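Local coordinates for methyl-coenzyme M reductase gamma subunit (Methermicoccus shengliensis DSM 18856, PDB 7NKG), which forms one of the three kinds of subunit of methyl-coenzyme M reductase, the nickel enzyme that uses factor 430 to release methane from methyl-coenzyme M, at residues 86-91 against 136-141; 175-178 against 183-186; 214-219 against 224-229. All blocks are in the same frame, centred on the assembly; numbering follows the deposited sequence.

Contact 1 of 3, residues 86-91 against 136-141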
ATOM      1  N   VAL C  86       9.385  34.028  19.859  1.00 18.66           N
ATOM      2  CA  VAL C  86       9.237  34.319  21.283  1.00 19.06           C
ATOM      3  C   VAL C  86       8.289  33.222  21.777  1.00 18.57           C
ATOM      4  O   VAL C  86       7.164  33.148  21.276  1.00 18.23           O
ATOM      5  CB  VAL C  86       8.641  35.726  21.530  1.00 20.27           C
ATOM      6  CG1 VAL C  86       8.301  35.924  23.008  1.00 21.41           C
ATOM      7  CG2 VAL C  86       9.603  36.811  21.051  1.00 20.95           C
ATOM      8  N   GLN C  87       8.743  32.340  22.681  1.00 18.34           N
ATOM      9  CA  GLN C  87       7.901  31.249  23.171  1.00 17.32           C
ATOM     10  C   GLN C  87       7.767  31.324  24.681  1.00 17.28           C
ATOM     11  O   GLN C  87       8.775  31.408  25.380  1.00 17.44           O
ATOM     12  CB  GLN C  87       8.442  29.881  22.743  1.00 16.92           C
ATOM     13  CG  GLN C  87       7.570  28.727  23.222  1.00 18.73           C
ATOM     14  CD  GLN C  87       7.802  27.482  22.416  1.00 20.51           C
ATOM     15  OE1 GLN C  87       7.199  27.287  21.358  1.00 20.95           O
ATOM     16  NE2 GLN C  87       8.691  26.603  22.885  1.00 20.49           N
ATOM     17  N   TRP C  88       6.519  31.234  25.174  1.00 17.36           N
ATOM     18  CA  TRP C  88       6.173  31.330  26.587  1.00 18.42           C
ATOM     19  C   TRP C  88       5.507  30.065  27.119  1.00 18.37           C
ATOM     20  O   TRP C  88       4.714  29.449  26.413  1.00 18.48           O
ATOM     21  CB  TRP C  88       5.166  32.471  26.790  1.00 18.71           C
ATOM     22  CG  TRP C  88       5.803  33.823  26.880  1.00 19.40           C
ATOM     23  CD1 TRP C  88       5.877  34.768  25.899  1.00 19.96           C
ATOM     24  CD2 TRP C  88       6.470  34.372  28.023  1.00 19.34           C
ATOM     25  NE1 TRP C  88       6.566  35.870  26.357  1.00 20.08           N
ATOM     26  CE2 TRP C  88       6.932  35.656  27.664  1.00 19.78           C
ATOM     27  CE3 TRP C  88       6.707  33.907  29.326  1.00 19.93           C
ATOM     28  CZ2 TRP C  88       7.618  36.479  28.558  1.00 20.73           C
ATOM     29  CZ3 TRP C  88       7.414  34.708  30.199  1.00 20.55           C
ATOM     30  CH2 TRP C  88       7.853  35.986  29.817  1.00 20.68           C
ATOM     31  N   THR C  89       5.792  29.734  28.374  1.00 17.62           N
ATOM     32  CA  THR C  89       5.128  28.676  29.129  1.00 18.18           C
ATOM     33  C   THR C  89       4.473  29.396  30.299  1.00 18.56           C
ATOM     34  O   THR C  89       5.109  30.249  30.929  1.00 18.76           O
ATOM     35  CB  THR C  89       6.103  27.611  29.590  1.00 19.00           C
ATOM     36  OG1 THR C  89       6.641  26.968  28.431  1.00 19.94           O
ATOM     37  CG2 THR C  89       5.446  26.568  30.498  1.00 19.41           C
ATOM     38  N   ASP C  90       3.200  29.077  30.579  1.00 18.25           N
ATOM     39  CA  ASP C  90       2.444  29.776  31.627  1.00 17.95           C
ATOM     40  C   ASP C  90       1.811  28.785  32.595  1.00 17.22           C
ATOM     41  O   ASP C  90       1.074  27.900  32.162  1.00 16.86           O
ATOM     42  CB  ASP C  90       1.347  30.616  30.961  1.00 18.37           C
ATOM     43  CG  ASP C  90       1.924  31.735  30.122  1.00 19.65           C
ATOM     44  OD1 ASP C  90       2.466  32.685  30.710  1.00 19.15           O
ATOM     45  OD2 ASP C  90       1.832  31.653  28.874  1.00 20.09           O
ATOM     46  N   SER C  91       2.066  28.947  33.904  1.00 16.36           N
ATOM     47  CA  SER C  91       1.498  28.049  34.899  1.00 15.97           C
ATOM     48  C   SER C  91      -0.017  28.043  34.879  1.00 15.66           C
ATOM     49  O   SER C  91      -0.653  29.086  34.718  1.00 15.53           O
ATOM     50  CB  SER C  91       1.956  28.429  36.304  1.00 16.65           C
ATOM     51  OG  SER C  91       1.519  27.476  37.261  1.00 18.50           O
ATOM     52  N   LYS C 136       8.657  42.412  23.749  1.00 21.68           N
ATOM     53  CA  LYS C 136       8.702  43.447  24.789  1.00 22.03           C
ATOM     54  C   LYS C 136       7.328  43.559  25.473  1.00 21.72           C
ATOM     55  O   LYS C 136       7.257  43.530  26.691  1.00 21.92           O
ATOM     56  CB  LYS C 136       9.118  44.788  24.167  1.00 23.15           C
ATOM     57  CG  LYS C 136       9.400  45.874  25.188  1.00 26.24           C
ATOM     58  CD  LYS C 136       9.766  47.189  24.489  1.00 31.23           C
ATOM     59  CE  LYS C 136      10.172  48.275  25.456  1.00 36.58           C
ATOM     60  NZ  LYS C 136      11.438  47.945  26.174  1.00 39.50           N
ATOM     61  N   MET C 137       6.243  43.650  24.696  1.00 21.44           N
ATOM     62  CA  MET C 137       4.899  43.736  25.275  0.50 21.88           C
ATOM     63  C   MET C 137       4.541  42.438  25.998  1.00 21.97           C
ATOM     64  O   MET C 137       3.919  42.491  27.051  1.00 22.38           O
ATOM     65  CB  MET C 137       3.870  44.053  24.191  0.50 22.78           C
ATOM     66  CG  MET C 137       4.023  45.455  23.627  0.50 25.42           C
ATOM     67  SD  MET C 137       3.039  45.690  22.146  0.50 31.48           S
ATOM     68  CE  MET C 137       3.662  47.245  21.586  0.50 32.93           C
ATOM     69  N   SER C 138       4.952  41.270  25.470  1.00 21.41           N
ATOM     70  CA  SER C 138       4.658  39.989  26.103  1.00 21.23           C
ATOM     71  C   SER C 138       5.294  39.849  27.498  1.00 21.30           C
ATOM     72  O   SER C 138       4.776  39.090  28.326  1.00 21.69           O
ATOM     73  CB  SER C 138       5.112  38.831  25.212  1.00 21.69           C
ATOM     74  OG  SER C 138       6.506  38.577  25.283  1.00 22.91           O
ATOM     75  N   ILE C 139       6.423  40.532  27.735  1.00 20.83           N
ATOM     76  CA  ILE C 139       7.131  40.412  29.016  1.00 21.28           C
ATOM     77  C   ILE C 139       6.906  41.597  29.967  1.00 21.36           C
ATOM     78  O   ILE C 139       6.929  41.405  31.183  1.00 21.46           O
ATOM     79  CB  ILE C 139       8.655  40.154  28.776  1.00 22.51           C
ATOM     80  CG1 ILE C 139       9.325  39.564  30.046  1.00 24.84           C
ATOM     81  CG2 ILE C 139       9.404  41.426  28.334  1.00 22.51           C
ATOM     82  CD1 ILE C 139      10.616  38.737  29.753  1.00 25.98           C
ATOM     83  N   GLU C 140       6.713  42.805  29.437  1.00 20.35           N
ATOM     84  CA  GLU C 140       6.546  43.990  30.287  1.00 20.48           C
ATOM     85  C   GLU C 140       5.145  44.136  30.856  1.00 21.03           C
ATOM     86  O   GLU C 140       4.988  44.793  31.889  1.00 21.52           O
ATOM     87  CB  GLU C 140       6.888  45.255  29.501  1.00 20.86           C
ATOM     88  CG  GLU C 140       8.364  45.370  29.153  1.00 22.81           C
ATOM     89  CD  GLU C 140       8.763  46.741  28.649  1.00 25.28           C
ATOM     90  OE1 GLU C 140       7.883  47.452  28.113  1.00 25.58           O
ATOM     91  OE2 GLU C 140       9.954  47.106  28.793  1.00 25.74           O
ATOM     92  N   THR C 141       4.119  43.629  30.147  1.00 20.71           N
ATOM     93  CA  THR C 141       2.736  43.812  30.574  1.00 20.87           C
ATOM     94  C   THR C 141       2.257  42.761  31.584  1.00 20.82           C
ATOM     95  O   THR C 141       2.964  41.803  31.898  1.00 21.54           O
ATOM     96  CB  THR C 141       1.813  43.876  29.331  1.00 21.70           C
ATOM     97  OG1 THR C 141       1.784  42.577  28.727  1.00 21.68           O
ATOM     98  CG2 THR C 141       2.202  44.976  28.366  1.00 22.28           C
TER
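In the ferredoxin-like core of the subunit, helix 128-140 packs on a four-stranded antiparallel sheet, and Trp88 of strand 83-90 bridges the two by reaching Ser138 and Ile139. Strand and helix run in nearly the same direction, 24° apart, with their axes 10.2 Å from each other, and the indole spans much of that gap. With CG anti to the carbonyl carbon (chi1 -82°), the ring turns its edge to the helix. At the pyrrole end Trp88 NE1 donates to Ser138 OG over 2.9 Å; the bond is moderately bent, 154° at the hydrogen, and the hydroxyl sits slightly tilted from the ring plane. Ser138 OG, placed between its own backbone N and carbonyl carbon, also hydrogen-bonds to the carbonyl oxygen of Gly135 one turn back. Val86 CG1 approaches the same OG at 3.9 Å. Farther along the edge, Ile139 CB lies in the ring plane 3.8 Å from Trp88 CZ2, while Ile139 CD1 comes to 3.9 Å from Trp88 CH2; the two side chains cross at about a right angle. Ala149 and Leu151 of the neighbouring strand, together with Thr144, also pack on the indole. Gln87 and Thr89, alternating with Trp88 along the strand, bond instead to Arg121 and Gly120 of the factor 430 pocket, so their face of the strand stands behind the pocket as a second shell. The buried indole N-H thus has its acceptor, the serine hydroxyl is bonded on to Gly135 O, and the bond together with the isoleucine contact limits rotation of the ring.

Contact 2 of 3, residues 175-178 against 183-186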
ATOM      1  N   ARG C 175      16.362  28.339  33.687  1.00 19.62           N
ATOM      2  CA  ARG C 175      16.708  29.594  32.992  1.00 19.53           C
ATOM      3  C   ARG C 175      16.454  30.820  33.856  1.00 19.36           C
ATOM      4  O   ARG C 175      17.122  31.838  33.684  1.00 19.63           O
ATOM      5  CB  ARG C 175      15.910  29.743  31.694  1.00 19.94           C
ATOM      6  CG  ARG C 175      16.339  28.784  30.610  1.00 20.00           C
ATOM      7  CD  ARG C 175      15.265  28.598  29.582  1.00 20.47           C
ATOM      8  NE  ARG C 175      14.443  27.461  29.979  1.00 19.39           N
ATOM      9  CZ  ARG C 175      13.902  26.569  29.157  1.00 18.45           C
ATOM     10  NH1 ARG C 175      14.045  26.689  27.838  1.00 17.56           N
ATOM     11  NH2 ARG C 175      13.205  25.554  29.641  1.00 18.39           N
ATOM     12  N   ARG C 176      15.460  30.746  34.738  1.00 18.91           N
ATOM     13  CA  ARG C 176      15.120  31.862  35.610  1.00 19.00           C
ATOM     14  C   ARG C 176      14.668  31.341  36.960  1.00 19.37           C
ATOM     15  O   ARG C 176      14.136  30.231  37.074  1.00 19.49           O
ATOM     16  CB  ARG C 176      14.054  32.761  34.960  1.00 19.49           C
ATOM     17  CG  ARG C 176      12.680  32.077  34.762  1.00 18.80           C
ATOM     18  CD  ARG C 176      11.758  32.301  35.964  1.00 18.54           C
ATOM     19  NE  ARG C 176      10.453  31.642  35.840  1.00 18.86           N
ATOM     20  CZ  ARG C 176      10.227  30.341  36.031  1.00 20.40           C
ATOM     21  NH1 ARG C 176       8.992  29.848  35.914  1.00 18.58           N
ATOM     22  NH2 ARG C 176      11.224  29.523  36.355  1.00 19.48           N
ATOM     23  N   ARG C 177      14.952  32.117  37.989  1.00 19.34           N
ATOM     24  CA  ARG C 177      14.634  31.718  39.348  1.00 20.15           C
ATOM     25  C   ARG C 177      14.525  32.927  40.256  1.00 22.16           C
ATOM     26  O   ARG C 177      14.995  34.008  39.916  1.00 22.82           O
ATOM     27  CB  ARG C 177      15.699  30.733  39.876  1.00 20.24           C
ATOM     28  CG  ARG C 177      17.041  31.375  40.251  1.00 21.19           C
ATOM     29  CD  ARG C 177      18.186  30.377  40.215  1.00 21.78           C
ATOM     30  NE  ARG C 177      18.498  29.969  38.839  1.00 22.40           N
ATOM     31  CZ  ARG C 177      19.205  30.682  37.962  1.00 24.37           C
ATOM     32  NH1 ARG C 177      19.406  30.222  36.734  1.00 22.45           N
ATOM     33  NH2 ARG C 177      19.732  31.856  38.312  1.00 24.00           N
ATOM     34  N   LEU C 178      13.912  32.729  41.419  1.00 22.94           N
ATOM     35  CA  LEU C 178      13.759  33.782  42.401  1.00 24.90           C
ATOM     36  C   LEU C 178      15.063  33.802  43.181  1.00 27.27           C
ATOM     37  O   LEU C 178      15.399  32.809  43.839  1.00 28.05           O
ATOM     38  CB  LEU C 178      12.541  33.471  43.293  1.00 25.11           C
ATOM     39  CG  LEU C 178      12.159  34.496  44.336  1.00 26.64           C
ATOM     40  CD1 LEU C 178      11.648  35.793  43.695  1.00 27.10           C
ATOM     41  CD2 LEU C 178      11.084  33.917  45.277  1.00 27.54           C
ATOM     42  N   ILE C 183      13.145  38.061  40.300  1.00 21.50           N
ATOM     43  CA  ILE C 183      13.312  36.981  39.330  1.00 20.81           C
ATOM     44  C   ILE C 183      14.496  37.328  38.457  1.00 21.32           C
ATOM     45  O   ILE C 183      14.504  38.381  37.808  1.00 21.91           O
ATOM     46  CB  ILE C 183      12.047  36.722  38.488  1.00 20.58           C
ATOM     47  CG1 ILE C 183      10.899  36.199  39.411  1.00 21.05           C
ATOM     48  CG2 ILE C 183      12.374  35.738  37.316  1.00 21.04           C
ATOM     49  CD1 ILE C 183      10.997  34.695  39.876  1.00 22.59           C
ATOM     50  N   ILE C 184      15.465  36.414  38.396  1.00 20.89           N
ATOM     51  CA  ILE C 184      16.652  36.577  37.576  1.00 21.48           C
ATOM     52  C   ILE C 184      16.599  35.556  36.468  1.00 22.00           C
ATOM     53  O   ILE C 184      16.463  34.372  36.754  1.00 21.82           O
ATOM     54  CB  ILE C 184      17.941  36.353  38.433  1.00 22.82           C
ATOM     55  CG1 ILE C 184      18.114  37.472  39.499  1.00 24.48           C
ATOM     56  CG2 ILE C 184      19.204  36.203  37.550  1.00 23.44           C
ATOM     57  CD1 ILE C 184      18.273  38.882  38.991  1.00 25.87           C
ATOM     58  N   MET C 185      16.803  35.997  35.223  1.00 21.78           N
ATOM     59  CA  MET C 185      16.928  35.127  34.076  1.00 21.60           C
ATOM     60  C   MET C 185      18.385  35.289  33.591  1.00 22.43           C
ATOM     61  O   MET C 185      18.780  36.384  33.207  1.00 22.60           O
ATOM     62  CB  MET C 185      15.956  35.545  32.970  1.00 21.81           C
ATOM     63  CG  MET C 185      15.962  34.582  31.830  1.00 23.05           C
ATOM     64  SD  MET C 185      14.654  34.878  30.639  1.00 23.08           S
ATOM     65  CE  MET C 185      14.885  33.405  29.623  1.00 21.68           C
ATOM     66  N   ASP C 186      19.191  34.223  33.677  1.00 21.96           N
ATOM     67  CA  ASP C 186      20.610  34.275  33.299  1.00 22.13           C
ATOM     68  C   ASP C 186      20.991  33.240  32.212  1.00 22.12           C
ATOM     69  O   ASP C 186      22.161  32.901  32.062  1.00 23.28           O
ATOM     70  CB  ASP C 186      21.498  34.155  34.549  1.00 22.63           C
ATOM     71  CG  ASP C 186      21.304  32.890  35.354  1.00 26.23           C
ATOM     72  OD1 ASP C 186      20.596  31.974  34.865  1.00 26.21           O
ATOM     73  OD2 ASP C 186      21.852  32.815  36.479  1.00 28.30           O
TER
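Arg177 turns the NH1/NH2 edge of its guanidinium to the carboxylate of Asp186, gripping it end-on. Arg177 NH1 meets Asp186 OD1 at 2.8 Å on the syn side, almost straight and in the guanidinium plane, whereas Arg177 NH2 reaches Asp186 OD2 at 3.0 Å from above the carboxylate, the two planes being 43° apart. A bend at chi3 (70°) carries the guanidinium back over the hairpin. A lysine in its place, with one charged nitrogen, would probably leave one oxygen of Asp186, and Asp174 or Glu179, without its mate. Beneath it, Arg177 and Ile184 form an antiparallel hydrogen-bonded pair, Ile184 N 2.9 Å from Arg177 O and Arg177 N 3.0 Å from Ile184 O. On the face of the flanking non-hydrogen-bonded pairs, Arg176 with Met185 and Leu178 with Ile183, Arg176 CD packs alongside Ile183 CG2 at 3.7 Å, its guanidinium leading away to bond with Met169 O and Ala149 O, and Ile183 CD1 touches Leu178 CB at 3.9 Å. Strand 182-187 is the middle of a three-stranded antiparallel sheet, between strand 176-179 and strand 193-201, whose Leu200 meets Ile183 and Met185.

Contact 3 of 3, residues 214-219 against 224-229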
ATOM      1  N   THR C 214      -6.468  34.912  33.082  1.00 17.90           N
ATOM      2  CA  THR C 214      -7.389  34.521  32.026  1.00 17.51           C
ATOM      3  C   THR C 214      -7.710  33.008  32.133  1.00 17.70           C
ATOM      4  O   THR C 214      -8.364  32.508  31.237  1.00 18.58           O
ATOM      5  CB  THR C 214      -6.781  34.844  30.641  1.00 18.41           C
ATOM      6  OG1 THR C 214      -5.575  34.088  30.458  1.00 19.14           O
ATOM      7  CG2 THR C 214      -6.531  36.343  30.445  1.00 18.27           C
ATOM      8  N   ILE C 215      -7.269  32.278  33.192  1.00 17.24           N
ATOM      9  CA  ILE C 215      -7.614  30.860  33.334  1.00 16.70           C
ATOM     10  C   ILE C 215      -8.743  30.734  34.358  1.00 17.87           C
ATOM     11  O   ILE C 215      -8.736  31.434  35.376  1.00 18.02           O
ATOM     12  CB  ILE C 215      -6.397  29.959  33.773  1.00 16.77           C
ATOM     13  CG1 ILE C 215      -6.661  28.472  33.391  1.00 17.23           C
ATOM     14  CG2 ILE C 215      -6.076  30.080  35.298  1.00 17.36           C
ATOM     15  CD1 ILE C 215      -5.467  27.539  33.534  1.00 19.19           C
ATOM     16  N   TYR C 216      -9.674  29.818  34.116  1.00 17.96           N
ATOM     17  CA  TYR C 216     -10.720  29.521  35.094  1.00 18.14           C
ATOM     18  C   TYR C 216     -10.170  28.438  36.031  1.00 18.57           C
ATOM     19  O   TYR C 216      -9.398  27.577  35.603  1.00 18.78           O
ATOM     20  CB  TYR C 216     -11.988  28.974  34.413  1.00 18.62           C
ATOM     21  CG  TYR C 216     -12.755  30.008  33.614  1.00 19.09           C
ATOM     22  CD1 TYR C 216     -13.568  30.938  34.246  1.00 20.39           C
ATOM     23  CD2 TYR C 216     -12.699  30.027  32.230  1.00 19.85           C
ATOM     24  CE1 TYR C 216     -14.319  31.853  33.519  1.00 21.09           C
ATOM     25  CE2 TYR C 216     -13.419  30.958  31.492  1.00 20.62           C
ATOM     26  CZ  TYR C 216     -14.224  31.878  32.142  1.00 21.47           C
ATOM     27  OH  TYR C 216     -14.919  32.819  31.411  1.00 22.57           O
ATOM     28  N   ARG C 217     -10.573  28.476  37.309  1.00 17.59           N
ATOM     29  CA  ARG C 217     -10.194  27.442  38.280  1.00 17.86           C
ATOM     30  C   ARG C 217     -11.329  27.313  39.281  1.00 18.36           C
ATOM     31  O   ARG C 217     -11.873  28.332  39.729  1.00 18.34           O
ATOM     32  CB  ARG C 217      -8.894  27.791  39.023  1.00 17.65           C
ATOM     33  CG  ARG C 217      -7.606  27.354  38.317  1.00 17.39           C
ATOM     34  CD  ARG C 217      -6.369  27.452  39.223  1.00 17.04           C
ATOM     35  NE  ARG C 217      -6.430  26.555  40.381  1.00 18.09           N
ATOM     36  CZ  ARG C 217      -6.053  25.272  40.398  1.00 18.75           C
ATOM     37  NH1 ARG C 217      -5.596  24.686  39.295  1.00 18.04           N
ATOM     38  NH2 ARG C 217      -6.140  24.563  41.517  1.00 18.54           N
ATOM     39  N   VAL C 218     -11.672  26.082  39.654  1.00 18.09           N
ATOM     40  CA  VAL C 218     -12.767  25.823  40.594  1.00 18.78           C
ATOM     41  C   VAL C 218     -12.530  26.524  41.953  1.00 19.94           C
ATOM     42  O   VAL C 218     -13.501  26.827  42.645  1.00 20.97           O
ATOM     43  CB  VAL C 218     -12.996  24.294  40.784  1.00 19.83           C
ATOM     44  CG1 VAL C 218     -11.925  23.676  41.684  1.00 20.64           C
ATOM     45  CG2 VAL C 218     -14.394  24.004  41.328  1.00 20.66           C
ATOM     46  N   ASP C 219     -11.254  26.741  42.336  1.00 19.36           N
ATOM     47  CA  ASP C 219     -10.892  27.393  43.604  1.00 19.18           C
ATOM     48  C   ASP C 219     -10.620  28.896  43.458  1.00 19.78           C
ATOM     49  O   ASP C 219     -10.056  29.504  44.369  1.00 21.25           O
ATOM     50  CB  ASP C 219      -9.720  26.668  44.277  1.00 19.19           C
ATOM     51  CG  ASP C 219      -8.454  26.584  43.451  1.00 22.32           C
ATOM     52  OD1 ASP C 219      -8.394  27.247  42.384  1.00 21.53           O
ATOM     53  OD2 ASP C 219      -7.542  25.830  43.847  1.00 24.29           O
ATOM     54  N   ARG C 224     -17.604  26.816  35.309  1.00 19.76           N
ATOM     55  CA  ARG C 224     -19.039  26.557  35.453  1.00 20.60           C
ATOM     56  C   ARG C 224     -19.824  27.843  35.805  1.00 20.84           C
ATOM     57  O   ARG C 224     -20.985  27.968  35.418  1.00 21.17           O
ATOM     58  CB  ARG C 224     -19.246  25.530  36.582  1.00 22.75           C
ATOM     59  CG  ARG C 224     -20.618  24.883  36.654  1.00 27.05           C
ATOM     60  CD  ARG C 224     -20.769  24.173  37.986  1.00 28.78           C
ATOM     61  NE  ARG C 224     -19.890  23.005  38.128  1.00 27.80           N
ATOM     62  CZ  ARG C 224     -20.160  21.781  37.672  1.00 27.87           C
ATOM     63  NH1 ARG C 224     -21.263  21.550  36.963  1.00 27.51           N
ATOM     64  NH2 ARG C 224     -19.313  20.785  37.889  1.00 25.38           N
ATOM     65  N   SER C 225     -19.209  28.774  36.553  1.00 20.06           N
ATOM     66  CA  SER C 225     -19.877  30.001  36.983  1.00 20.42           C
ATOM     67  C   SER C 225     -20.059  31.054  35.888  1.00 20.98           C
ATOM     68  O   SER C 225     -20.848  31.978  36.095  1.00 21.17           O
ATOM     69  CB  SER C 225     -19.130  30.618  38.159  1.00 21.37           C
ATOM     70  OG  SER C 225     -17.952  31.303  37.764  1.00 22.35           O
ATOM     71  N   ASP C 226     -19.292  30.988  34.773  1.00 21.47           N
ATOM     72  CA  ASP C 226     -19.435  31.992  33.717  1.00 20.91           C
ATOM     73  C   ASP C 226     -20.422  31.445  32.697  1.00 21.44           C
ATOM     74  O   ASP C 226     -20.046  30.950  31.630  1.00 21.63           O
ATOM     75  CB  ASP C 226     -18.069  32.356  33.097  1.00 20.56           C
ATOM     76  CG  ASP C 226     -17.943  33.813  32.683  1.00 23.39           C
ATOM     77  OD1 ASP C 226     -18.991  34.488  32.556  1.00 24.62           O
ATOM     78  OD2 ASP C 226     -16.805  34.288  32.538  1.00 22.23           O
ATOM     79  N   SER C 227     -21.711  31.517  33.062  1.00 21.51           N
ATOM     80  CA  SER C 227     -22.821  30.972  32.276  1.00 22.16           C
ATOM     81  C   SER C 227     -22.783  31.324  30.779  1.00 21.31           C
ATOM     82  O   SER C 227     -23.033  30.444  29.957  1.00 21.74           O
ATOM     83  CB  SER C 227     -24.150  31.430  32.867  1.00 24.96           C
ATOM     84  OG  SER C 227     -24.179  31.165  34.259  1.00 29.31           O
ATOM     85  N   GLU C 228     -22.496  32.589  30.419  1.00 20.07           N
ATOM     86  CA  GLU C 228     -22.485  32.986  29.000  1.00 19.76           C
ATOM     87  C   GLU C 228     -21.409  32.278  28.205  1.00 19.62           C
ATOM     88  O   GLU C 228     -21.604  32.070  27.010  1.00 19.54           O
ATOM     89  CB  GLU C 228     -22.285  34.485  28.840  1.00 20.82           C
ATOM     90  CG  GLU C 228     -23.381  35.342  29.457  1.00 21.51           C
ATOM     91  CD  GLU C 228     -23.092  36.833  29.398  1.00 24.66           C
ATOM     92  OE1 GLU C 228     -22.143  37.236  28.682  1.00 23.79           O
ATOM     93  OE2 GLU C 228     -23.819  37.604  30.066  1.00 23.27           O
ATOM     94  N   VAL C 229     -20.256  31.955  28.834  1.00 19.17           N
ATOM     95  CA  VAL C 229     -19.173  31.255  28.146  1.00 19.09           C
ATOM     96  C   VAL C 229     -19.595  29.811  27.876  1.00 19.09           C
ATOM     97  O   VAL C 229     -19.427  29.329  26.761  1.00 18.63           O
ATOM     98  CB  VAL C 229     -17.850  31.331  28.944  1.00 19.78           C
ATOM     99  CG1 VAL C 229     -16.749  30.510  28.267  1.00 20.09           C
ATOM    100  CG2 VAL C 229     -17.402  32.785  29.110  1.00 20.03           C
TER
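A short tyrosine-aspartate hydrogen bond joins the loop after helix 206-212 to the start of the C-terminal helix 227-245, in a buried contact whose centre is about 21 Å from that of the chain. Tyr216 OH donates to Asp226 OD2 at 2.6 Å. The oxygen lies at the ring edge, in its plane, and is met on the anti side of the carboxylate, 31° out of that plane; ring and carboxylate stand 76° apart. Holding CG beside the backbone N (chi1 -71°), Tyr216 extends its ring toward the helix start, where Val229 CG2 comes from the opposite direction to 3.4 Å from OH. Asp226 occupies the N-cap position of the helix and is the centre of an inverse gamma turn. Its side chain makes no capping bond; instead it faces the N-terminal part of the chain, OD1 taking the backbone N of Asn11 and OD2 bonding to Thr12 OG1 besides the phenol. Its backbone, by contrast, serves the first turn, Asp226 O accepting from Val229 N at 3.0 Å. The tyrosine ring also meets Phe223 edge-to-face and packs on Val14 and Arg18 of helix 13-23. Next to it, Arg217 grips Asp219 side-on: NE binds OD1 at 2.9 Å through the syn lone pair, while NH2 binds OD2. Asp219 in turn forms a salt bridge with a basic side chain of a neighbouring subunit, and Arg224 forms one with an acidic side chain there.

In the fold
Contact 1 lies in the core, its centre about 5 Å from that of the chain; contacts 2 and 3 are peripheral, about 18 and 21 Å out, though their touching residues are largely buried. The contacts follow one another along the chain and do not touch: the centres of contacts 1 and 2 are about 14 Å apart, those of 2 and 3 about 31 Å. No helix or strand is shared. Contact 1 seats a helix on a sheet through an uncharged indole-hydroxyl bond and apolar packing. Contact 2 holds a hairpin by backbone pairing and charge, without another subunit's help, whereas segments 214-219 and 224-229 lie against neighbouring subunits.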